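Local structure of possible transcriptional regulator, ArsR family protein (Rhodococcus sp., 2OQG) at residues S13-L18 against L58-L63. The protein probably binds DNA as a winged helix-turn-helix transcriptional regulator of the ArsR family. Sequence-based numbering, arbitrary orientation.
Sequences SVFAAL and LQACGL
Ala17 and Cys61 meet where the last turn of helix 5-17 faces the end of helix 48-60, a worked example of a helix packing against the capped end of another, with a single methyl at the meeting point. That methyl is shared by three neighbours: Ala17 CB lies 3.9 Å from Cys61 SG, and Leu63 CD1 and Leu58 CD2 also pack against it. Cys61 SG lies between its own backbone N and carbonyl carbon (chi1 72°), a rotation that brings the sulfur up to this methyl and near Val14 CG2. Leu63 reaches further along the helix with the same CD1 branch, which lies 3.7 Å from Leu18 CD2 as the two side chains pass at a slant. Beyond this apolar centre, Leu82 of helix 80-107 touches both Leu18 and Leu63, while Leu58 also packs on helix 21-32.

The Ser13 edge is more open to solvent. Ser13 OG nevertheless packs 3.3 Å from Cys61 CB, in van der Waals contact; the looser link is a water beyond it, 2.9 Å from Ser13 OG and donating to Ala60 O over 3.2 Å. Helix 48-60 ends in a Schellman motif, with Leu63 N bonded to Leu58 O, Gly62 N to Gln59 O, and Gly62 at positive phi. The turn leads directly into strand 64-69, so the contact packs helix 5-17 against the junction between helix 48-60 and the wing of an ArsR-type winged helix-turn-helix fold.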
# COMPACT_ATOMS: atom_id res chain seq x y z
N SER A 13 -15.55 10.33 19.21
CA SER A 13 -15.74 9.34 18.12
C SER A 13 -14.82 8.14 18.33
O SER A 13 -15.21 7.01 18.07
CB SER A 13 -15.58 9.92 16.71
OG SER A 13 -14.28 10.43 16.46
N VAL A 14 -13.62 8.40 18.85
CA VAL A 14 -12.73 7.27 19.19
C VAL A 14 -13.31 6.47 20.33
O VAL A 14 -13.29 5.22 20.27
CB VAL A 14 -11.29 7.76 19.49
CG1 VAL A 14 -10.42 6.66 20.14
CG2 VAL A 14 -10.63 8.24 18.18
N PHE A 15 -13.75 7.14 21.40
CA PHE A 15 -14.34 6.38 22.50
C PHE A 15 -15.48 5.52 21.97
O PHE A 15 -15.59 4.34 22.32
CB PHE A 15 -14.89 7.26 23.61
CG PHE A 15 -13.89 8.18 24.27
CD1 PHE A 15 -12.52 7.89 24.28
CD2 PHE A 15 -14.34 9.31 25.01
CE1 PHE A 15 -11.61 8.69 25.02
CE2 PHE A 15 -13.43 10.16 25.69
CZ PHE A 15 -12.05 9.81 25.69
N ALA A 16 -16.35 6.10 21.16
CA ALA A 16 -17.49 5.34 20.63
C ALA A 16 -16.97 4.13 19.81
O ALA A 16 -17.50 3.00 19.91
CB ALA A 16 -18.33 6.20 19.76
N ALA A 17 -15.95 4.36 18.99
CA ALA A 17 -15.44 3.31 18.13
C ALA A 17 -14.92 2.15 18.99
O ALA A 17 -15.17 0.99 18.69
CB ALA A 17 -14.38 3.84 17.19
N LEU A 18 -14.23 2.51 20.08
CA LEU A 18 -13.55 1.51 20.92
C LEU A 18 -14.53 0.90 21.98
O LEU A 18 -14.12 0.12 22.83
CB LEU A 18 -12.39 2.21 21.63
CG LEU A 18 -11.27 2.70 20.71
CD1 LEU A 18 -10.04 3.19 21.50
CD2 LEU A 18 -10.83 1.59 19.73
N LEU A 58 -14.50 3.29 11.79
CA LEU A 58 -13.06 3.26 12.17
C LEU A 58 -12.20 4.21 11.31
O LEU A 58 -11.26 4.86 11.84
CB LEU A 58 -12.50 1.83 12.13
CG LEU A 58 -13.13 0.89 13.14
CD1 LEU A 58 -12.70 -0.56 12.83
CD2 LEU A 58 -12.71 1.30 14.61
N GLN A 59 -12.46 4.29 10.01
CA GLN A 59 -11.67 5.22 9.18
C GLN A 59 -12.00 6.66 9.52
O GLN A 59 -11.10 7.53 9.53
CB GLN A 59 -11.95 4.97 7.69
CG GLN A 59 -11.58 3.61 7.23
CD GLN A 59 -11.95 3.38 5.77
OE1 GLN A 59 -11.22 3.73 4.86
NE2 GLN A 59 -13.12 2.84 5.57
N ALA A 60 -13.28 6.93 9.83
CA ALA A 60 -13.69 8.31 10.06
C ALA A 60 -13.04 8.90 11.29
O ALA A 60 -12.91 10.10 11.40
CB ALA A 60 -15.26 8.43 10.19
N CYS A 61 -12.71 8.06 12.27
CA CYS A 61 -12.11 8.60 13.50
C CYS A 61 -10.61 8.34 13.50
O CYS A 61 -9.93 8.64 14.49
CB CYS A 61 -12.82 8.00 14.72
SG CYS A 61 -12.42 6.32 14.95
N GLY A 62 -10.07 7.84 12.38
CA GLY A 62 -8.62 7.73 12.22
C GLY A 62 -7.97 6.46 12.74
O GLY A 62 -6.73 6.35 12.76
N LEU A 63 -8.78 5.48 13.12
CA LEU A 63 -8.21 4.23 13.67
C LEU A 63 -7.80 3.22 12.61
O LEU A 63 -7.02 2.26 12.87
CB LEU A 63 -9.23 3.57 14.61
CG LEU A 63 -9.37 4.30 15.95
CD1 LEU A 63 -10.56 3.78 16.71
CD2 LEU A 63 -8.11 4.04 16.78
O HOH W 1 -14.61 11.38 13.77